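Local coordinates for protein troponin C (Chlamys nipponensis akazara, PDB 3TZ1) that serves as the calcium-sensing subunit of troponin, relieving the inhibition of actin filaments when calcium binds, at residues 30-33 with 34-38; 43-46 with 47-51; 58-62 with 63-67. All coordinates share one frame; numbering follows the deposited sequence.

Contact 1 of 3, residues 30-33 with 34-38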
loop_
_atom_site.group_PDB
_atom_site.type_symbol
_atom_site.label_atom_id
_atom_site.label_comp_id
_atom_site.label_asym_id
_atom_site.label_seq_id
_atom_site.Cartn_x
_atom_site.Cartn_y
_atom_site.Cartn_z
ATOM N N ARG A 30 3.824 -6.426 1.987
ATOM C CA ARG A 30 3.842 -7.543 2.930
ATOM C C ARG A 30 4.612 -7.147 4.184
ATOM O O ARG A 30 4.169 -7.404 5.306
ATOM C CB ARG A 30 4.494 -8.774 2.299
ATOM C CG ARG A 30 4.536 -9.981 3.220
ATOM C CD ARG A 30 5.237 -11.154 2.546
ATOM N NE ARG A 30 4.683 -11.420 1.217
ATOM C CZ ARG A 30 3.553 -12.085 0.998
ATOM N NH1 ARG A 30 2.850 -12.559 2.019
ATOM N NH2 ARG A 30 3.122 -12.274 -0.244
ATOM N N TRP A 31 5.764 -6.516 3.986
ATOM C CA TRP A 31 6.587 -6.077 5.108
ATOM C C TRP A 31 5.809 -5.120 6.012
ATOM O O TRP A 31 5.787 -5.271 7.235
ATOM C CB TRP A 31 7.852 -5.374 4.614
ATOM C CG TRP A 31 8.622 -4.802 5.754
ATOM C CD1 TRP A 31 8.645 -3.516 6.179
ATOM C CD2 TRP A 31 9.438 -5.558 6.662
ATOM N NE1 TRP A 31 9.449 -3.393 7.294
ATOM C CE2 TRP A 31 9.947 -4.637 7.606
ATOM C CE3 TRP A 31 9.796 -6.893 6.765
ATOM C CZ2 TRP A 31 10.802 -5.026 8.634
ATOM C CZ3 TRP A 31 10.642 -7.286 7.783
ATOM C CH2 TRP A 31 11.135 -6.353 8.702
ATOM N N ILE A 32 5.211 -4.112 5.397
ATOM C CA ILE A 32 4.395 -3.137 6.107
ATOM C C ILE A 32 3.296 -3.795 6.944
ATOM O O ILE A 32 3.151 -3.524 8.139
ATOM C CB ILE A 32 3.782 -2.139 5.109
ATOM C CG1 ILE A 32 4.889 -1.250 4.517
ATOM C CG2 ILE A 32 2.708 -1.305 5.779
ATOM C CD1 ILE A 32 4.398 -0.346 3.393
ATOM N N LEU A 33 2.535 -4.682 6.316
ATOM C CA LEU A 33 1.407 -5.332 6.995
ATOM C C LEU A 33 1.846 -6.273 8.109
ATOM O O LEU A 33 1.209 -6.354 9.175
ATOM C CB LEU A 33 0.544 -6.071 5.968
ATOM C CG LEU A 33 -0.069 -5.152 4.916
ATOM C CD1 LEU A 33 -0.861 -5.961 3.898
ATOM C CD2 LEU A 33 -0.957 -4.109 5.589
ATOM N N LYS A 34 2.937 -6.993 7.861
ATOM C CA LYS A 34 3.461 -7.928 8.839
ATOM C C LYS A 34 4.036 -7.195 10.046
ATOM O O LYS A 34 3.770 -7.563 11.194
ATOM C CB LYS A 34 4.524 -8.828 8.203
ATOM C CG LYS A 34 5.106 -9.876 9.141
ATOM C CD LYS A 34 4.011 -10.617 9.893
ATOM C CE LYS A 34 4.557 -11.878 10.546
ATOM N NZ LYS A 34 5.908 -11.666 11.141
ATOM N N SER A 35 4.849 -6.177 9.796
ATOM C CA SER A 35 5.520 -5.501 10.904
ATOM C C SER A 35 4.685 -4.431 11.622
ATOM O O SER A 35 4.713 -4.342 12.849
ATOM C CB SER A 35 6.867 -4.943 10.449
ATOM O OG SER A 35 6.707 -4.121 9.315
ATOM N N LEU A 36 3.973 -3.603 10.864
ATOM C CA LEU A 36 3.188 -2.517 11.453
ATOM C C LEU A 36 1.718 -2.879 11.686
ATOM O O LEU A 36 1.002 -2.181 12.405
ATOM C CB LEU A 36 3.300 -1.246 10.595
ATOM C CG LEU A 36 4.700 -0.680 10.359
ATOM C CD1 LEU A 36 4.684 0.387 9.268
ATOM C CD2 LEU A 36 5.276 -0.118 11.658
ATOM N N GLY A 37 1.280 -3.995 11.106
ATOM C CA GLY A 37 -0.104 -4.415 11.224
ATOM C C GLY A 37 -0.355 -4.972 12.609
ATOM O O GLY A 37 0.578 -5.419 13.274
ATOM N N ASP A 38 -1.605 -4.940 13.055
ATOM C CA ASP A 38 -1.933 -5.494 14.360
ATOM C C ASP A 38 -2.589 -6.862 14.227
ATOM O O ASP A 38 -3.750 -6.970 13.829
ATOM C CB ASP A 38 -2.835 -4.536 15.146
ATOM C CG ASP A 38 -2.047 -3.533 15.969
ATOM O OD1 ASP A 38 -0.907 -3.204 15.580
ATOM O OD2 ASP A 38 -2.566 -3.077 17.010
#

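Contact 2 of 3, residues 43-46 with 47-51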
loop_
_atom_site.group_PDB
_atom_site.type_symbol
_atom_site.label_atom_id
_atom_site.label_comp_id
_atom_site.label_asym_id
_atom_site.label_seq_id
_atom_site.Cartn_x
_atom_site.Cartn_y
_atom_site.Cartn_z
ATOM N N ASP A 43 -3.451 -14.962 5.743
ATOM C CA ASP A 43 -4.453 -14.919 4.680
ATOM C C ASP A 43 -5.046 -13.515 4.502
ATOM O O ASP A 43 -5.322 -13.094 3.381
ATOM C CB ASP A 43 -5.553 -15.974 4.906
ATOM C CG ASP A 43 -5.122 -17.370 4.469
ATOM O OD1 ASP A 43 -3.960 -17.526 4.025
ATOM O OD2 ASP A 43 -5.945 -18.314 4.575
ATOM N N GLU A 44 -5.241 -12.798 5.604
ATOM C CA GLU A 44 -5.696 -11.408 5.549
ATOM C C GLU A 44 -4.648 -10.511 4.909
ATOM O O GLU A 44 -4.978 -9.619 4.128
ATOM C CB GLU A 44 -6.014 -10.883 6.948
ATOM C CG GLU A 44 -7.219 -11.555 7.590
ATOM C CD GLU A 44 -7.451 -11.090 9.015
ATOM O OE1 GLU A 44 -8.600 -11.199 9.497
ATOM O OE2 GLU A 44 -6.484 -10.618 9.650
ATOM N N ILE A 45 -3.386 -10.734 5.257
ATOM C CA ILE A 45 -2.302 -10.015 4.597
ATOM C C ILE A 45 -2.324 -10.291 3.091
ATOM O O ILE A 45 -2.259 -9.364 2.288
ATOM C CB ILE A 45 -0.928 -10.356 5.200
ATOM C CG1 ILE A 45 -0.831 -9.820 6.635
ATOM C CG2 ILE A 45 0.183 -9.769 4.341
ATOM C CD1 ILE A 45 0.436 -10.230 7.362
ATOM N N GLU A 46 -2.443 -11.558 2.700
ATOM C CA GLU A 46 -2.489 -11.891 1.274
ATOM C C GLU A 46 -3.693 -11.238 0.597
ATOM O O GLU A 46 -3.620 -10.849 -0.561
ATOM C CB GLU A 46 -2.519 -13.412 1.044
ATOM C CG GLU A 46 -1.225 -14.130 1.419
ATOM C CD GLU A 46 -0.119 -13.945 0.396
ATOM O OE1 GLU A 46 -0.414 -13.530 -0.747
ATOM O OE2 GLU A 46 1.052 -14.221 0.737
ATOM N N ASN A 47 -4.799 -11.129 1.324
ATOM C CA ASN A 47 -6.009 -10.521 0.781
ATOM C C ASN A 47 -5.834 -9.025 0.546
ATOM O O ASN A 47 -6.280 -8.487 -0.470
ATOM C CB ASN A 47 -7.195 -10.771 1.715
ATOM C CG ASN A 47 -8.521 -10.390 1.084
ATOM O OD1 ASN A 47 -8.755 -10.640 -0.102
ATOM N ND2 ASN A 47 -9.397 -9.776 1.875
ATOM N N MET A 48 -5.172 -8.359 1.488
ATOM C CA MET A 48 -4.930 -6.924 1.376
ATOM C C MET A 48 -3.933 -6.634 0.258
ATOM O O MET A 48 -4.060 -5.643 -0.464
ATOM C CB MET A 48 -4.460 -6.356 2.715
ATOM C CG MET A 48 -5.526 -6.438 3.807
ATOM S SD MET A 48 -4.924 -6.317 5.506
ATOM C CE MET A 48 -4.664 -4.552 5.668
ATOM N N ILE A 49 -2.949 -7.514 0.104
ATOM C CA ILE A 49 -2.051 -7.445 -1.042
ATOM C C ILE A 49 -2.824 -7.582 -2.360
ATOM O O ILE A 49 -2.663 -6.780 -3.282
ATOM C CB ILE A 49 -0.953 -8.521 -0.964
ATOM C CG1 ILE A 49 0.026 -8.197 0.170
ATOM C CG2 ILE A 49 -0.202 -8.601 -2.279
ATOM C CD1 ILE A 49 1.082 -9.262 0.371
ATOM N N ALA A 50 -3.685 -8.594 -2.443
ATOM C CA ALA A 50 -4.445 -8.830 -3.660
ATOM C C ALA A 50 -5.375 -7.662 -3.990
ATOM O O ALA A 50 -5.622 -7.365 -5.162
ATOM C CB ALA A 50 -5.241 -10.126 -3.533
ATOM N N GLU A 51 -5.889 -7.014 -2.952
ATOM C CA GLU A 51 -6.769 -5.856 -3.097
ATOM C C GLU A 51 -6.025 -4.687 -3.736
ATOM O O GLU A 51 -6.611 -3.853 -4.429
ATOM C CB GLU A 51 -7.313 -5.444 -1.720
ATOM C CG GLU A 51 -7.786 -3.997 -1.613
ATOM C CD GLU A 51 -9.221 -3.801 -2.072
ATOM O OE1 GLU A 51 -9.833 -4.774 -2.569
ATOM O OE2 GLU A 51 -9.733 -2.666 -1.930
#

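Contact 3 of 3, residues 58-62 with 63-67. With CA (calcium ion), chain C.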
loop_
_atom_site.group_PDB
_atom_site.type_symbol
_atom_site.label_atom_id
_atom_site.label_comp_id
_atom_site.label_asym_id
_atom_site.label_seq_id
_atom_site.Cartn_x
_atom_site.Cartn_y
_atom_site.Cartn_z
ATOM N N GLY A 58 2.623 -8.922 -8.868
ATOM C CA GLY A 58 3.604 -8.876 -7.803
ATOM C C GLY A 58 4.214 -7.491 -7.670
ATOM O O GLY A 58 5.182 -7.293 -6.942
ATOM N N THR A 59 3.643 -6.528 -8.384
ATOM C CA THR A 59 4.105 -5.148 -8.315
ATOM C C THR A 59 2.891 -4.227 -8.309
ATOM O O THR A 59 1.882 -4.517 -8.949
ATOM C CB THR A 59 4.957 -4.792 -9.538
ATOM O OG1 THR A 59 4.203 -5.062 -10.727
ATOM C CG2 THR A 59 6.230 -5.615 -9.561
ATOM N N VAL A 60 2.983 -3.116 -7.602
ATOM C CA VAL A 60 1.884 -2.159 -7.574
ATOM C C VAL A 60 2.255 -0.970 -8.445
ATOM O O VAL A 60 3.165 -0.221 -8.101
ATOM C CB VAL A 60 1.603 -1.682 -6.129
ATOM C CG1 VAL A 60 0.489 -0.647 -6.112
ATOM C CG2 VAL A 60 1.229 -2.870 -5.239
ATOM N N ASP A 61 1.583 -0.795 -9.582
ATOM C CA ASP A 61 1.898 0.369 -10.412
ATOM C C ASP A 61 1.164 1.605 -9.888
ATOM O O ASP A 61 0.369 1.506 -8.950
ATOM C CB ASP A 61 1.639 0.104 -11.912
ATOM C CG ASP A 61 0.201 -0.281 -12.212
ATOM O OD1 ASP A 61 -0.720 0.442 -11.780
ATOM O OD2 ASP A 61 -0.008 -1.310 -12.893
ATOM N N TYR A 62 1.427 2.773 -10.466
ATOM C CA TYR A 62 0.877 4.000 -9.885
ATOM C C TYR A 62 -0.644 4.048 -9.990
ATOM O O TYR A 62 -1.325 4.565 -9.105
ATOM C CB TYR A 62 1.494 5.257 -10.509
ATOM C CG TYR A 62 0.956 6.540 -9.910
ATOM C CD1 TYR A 62 0.078 7.347 -10.625
ATOM C CD2 TYR A 62 1.316 6.938 -8.632
ATOM C CE1 TYR A 62 -0.421 8.519 -10.081
ATOM C CE2 TYR A 62 0.818 8.105 -8.075
ATOM C CZ TYR A 62 -0.044 8.893 -8.810
ATOM O OH TYR A 62 -0.541 10.054 -8.263
ATOM N N GLU A 63 -1.180 3.494 -11.069
ATOM C CA GLU A 63 -2.624 3.476 -11.234
ATOM C C GLU A 63 -3.281 2.612 -10.160
ATOM O O GLU A 63 -4.317 2.975 -9.607
ATOM C CB GLU A 63 -3.005 2.989 -12.630
ATOM C CG GLU A 63 -4.485 3.029 -12.903
ATOM C CD GLU A 63 -4.821 2.558 -14.300
ATOM O OE1 GLU A 63 -4.501 3.287 -15.265
ATOM O OE2 GLU A 63 -5.394 1.455 -14.432
ATOM N N GLU A 64 -2.672 1.473 -9.858
ATOM C CA GLU A 64 -3.184 0.603 -8.800
ATOM C C GLU A 64 -3.081 1.304 -7.457
ATOM O O GLU A 64 -3.972 1.212 -6.612
ATOM C CB GLU A 64 -2.413 -0.714 -8.762
ATOM C CG GLU A 64 -2.630 -1.577 -9.981
ATOM C CD GLU A 64 -1.751 -2.790 -9.969
ATOM O OE1 GLU A 64 -0.592 -2.674 -9.505
ATOM O OE2 GLU A 64 -2.225 -3.863 -10.392
ATOM N N PHE A 65 -1.980 2.014 -7.270
ATOM C CA PHE A 65 -1.740 2.714 -6.022
ATOM C C PHE A 65 -2.799 3.801 -5.835
ATOM O O PHE A 65 -3.361 3.957 -4.753
ATOM C CB PHE A 65 -0.335 3.314 -6.036
ATOM C CG PHE A 65 0.104 3.862 -4.711
ATOM C CD1 PHE A 65 0.204 3.037 -3.608
ATOM C CD2 PHE A 65 0.440 5.210 -4.578
ATOM C CE1 PHE A 65 0.624 3.547 -2.373
ATOM C CE2 PHE A 65 0.850 5.724 -3.354
ATOM C CZ PHE A 65 0.949 4.888 -2.254
ATOM N N LYS A 66 -3.088 4.534 -6.909
ATOM C CA LYS A 66 -4.057 5.622 -6.853
ATOM C C LYS A 66 -5.459 5.100 -6.576
ATOM O O LYS A 66 -6.213 5.680 -5.786
ATOM C CB LYS A 66 -4.029 6.435 -8.152
ATOM C CG LYS A 66 -4.963 7.622 -8.142
ATOM C CD LYS A 66 -4.731 8.544 -9.327
ATOM C CE LYS A 66 -5.632 9.768 -9.225
ATOM N NZ LYS A 66 -5.442 10.716 -10.358
ATOM N N CYS A 67 -5.801 3.995 -7.225
ATOM C CA CYS A 67 -7.100 3.358 -7.032
ATOM C C CYS A 67 -7.326 3.033 -5.564
ATOM O O CYS A 67 -8.406 3.266 -5.029
ATOM C CB CYS A 67 -7.200 2.082 -7.866
ATOM S SG CYS A 67 -7.541 2.370 -9.620
HETATM CA CA CA C . 0.092 -5.004 -10.390
HETATM O O HOH W 1 0.877 -3.574 -12.452
#

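Contact 1 of 3, residues 30-33 with 34-38
The last turns of helix 26-36, the outgoing helix of the first EF-hand in this C-terminal domain of troponin C, carry Ser-35, whose hydroxyl turns back onto Trp-31. Trp-31 O accepts two bonds from that one residue: the backbone N of Ser-35 at 2.9 Å, and Ser-35 OG at a short 2.5 Å. They arrive from opposite faces of the carbonyl plane, the hydroxyl standing 39° out of it and so not on a lone pair. With chi1 at 54°, Ser-35 OG sits between its own N and carbonyl carbon and is swung back along the helix to meet this oxygen. The same hydroxyl lies over one face of the Trp-31 indole, displaced toward the rim and 3.5 Å from NE1; the direction does not suit a hydrogen bond, so the hydroxyl simply rests on the ring. With CG anti to the backbone N (chi1 174°), Trp-31 presents a ring face to it.

Around this pair the regular helical bonds run from Lys-34 N to Arg-30 O and from Leu-36 N to Ile-32 O. The branches of Ile-32 and Leu-36 meet loosely, CG2 to CD1 at 4.4 Å. At Gly-37 the bonding weakens: its N reaches Leu-33 O at 3.0 Å in a weak, strongly bent bond, while its CA comes within 3.1 Å of the same oxygen as a C-H...O contact.

Ile-32, Leu-33 and Leu-36 also pack on the bound peptide, and Leu-33 faces helix 42-52 as well. A serine hydroxyl sharing the carbonyl four residues back here lies near the C-terminal end of an EF-hand exit helix, ahead of the linker to the second hand.

Contact 2 of 3, residues 43-46 with 47-51
Ile-45 and Ile-49, one turn apart on helix 42-52, cross obliquely, the CG2 branch of Ile-45 touching CD1 of Ile-49 at 4.1 Å. Both residues hold CG2 anti to the backbone N and CG1 beside it; for Ile-49 (chi1 -70°) this lays CG1 back over the preceding turn, 3.3 Å from Ile-45 O. That oxygen also accepts the backbone N of Ile-49 at 2.9 Å in a nearly straight bond, so the apolar chain covers the carbonyl that its own amide engages.

Met-48 leans back in a similar way on Glu-44. Its CG comes to 3.2 Å from Glu-44 O and its SD to 3.6 Å, beside the backbone bond from Met-48 N, before the bend at chi3 turns the methyl off. Asn-47, by contrast, has CG anti to its N, carrying the amide clear of residues 43-46, and only CB stays near, 3.4 Å from Asp-43 O. Glu-46 bends at chi2, and its OE2 forms a salt bridge with Arg-30; Glu-44 OE2 accepts instead from Thr-41 N, just ahead of the helix.

Asn-47, Met-48 and Glu-51 touch apolar side chains of the bound peptide. This is the incoming helix of the second EF-hand, joined to helix 26-36 by Ile-45 and Met-48 packing on Leu-33 and by Ile-49 on Val-26 and Arg-30.

Contact 3 of 3, residues 58-62 with 63-67
Glu-64 clasps the calcium ion with both carboxylate oxygens, OE1 and OE2 each at 2.6 Å, and Thr-59 adds its backbone O at 2.4 Å. Water 1, also on the metal, donates to Asp-61 OD2 at 2.5 Å, linking that carboxylate to the ion through the second shell. Asp-53, Asp-55 and Ser-57 complete the site, the loop ending in a bidentate glutamate as in canonical EF-hands.

Asp-61 and Glu-64 also form a capping box. Asp-61 OD1 takes Glu-64 N nearly along its C-O axis at 2.9 Å, and Asp-61 N reaches Glu-64 OE1 at 2.9 Å, on the anti side and 25° out of the carboxylate plane. OE1 is thus held by metal and amide together, which fixes the rotation of the group. With chi1 at 59°, Asp-61 tucks its carboxylate back over the helix start, where it stacks on that of Glu-64 with the planes 26° apart. Glu-64 OE2 has a further donor in Thr-54 N.

Farther out, Val-60 CG1 lies against Phe-65 CB at 4.0 Å, and the Tyr-62 and Phe-65 rings approach obliquely, CD2 to CD2 at 4.5 Å.

Phe-65 also packs on the bound peptide. Tyr-62 OH hydrogen-bonds Glu-6 of helix 6-16, Lys-66 NZ forms a salt bridge with it, and Phe-65 covers Leu-9, while strand 59-60 pairs with strand 24-25 through Val-60 and Ile-24.

Overall arrangement
From the N terminus, the chain passes helix 6-16 and strand 24-25 before contact 1, near the end of helix 26-36. A short linker leads to contact 2 on helix 42-52; the calcium loop begins after it, and contact 3 spans the second half of that loop and the start of helix 62-70. Each contact is local, so none encloses or crosses another; they follow in series. Contacts 1 and 2 touch directly, through a salt bridge and apolar packing between helices 26-36 and 42-52, joining the two EF-hands. Contact 3 lies across the chain's centre from contact 1, their centres about 18 Å apart, connected through the paired strands.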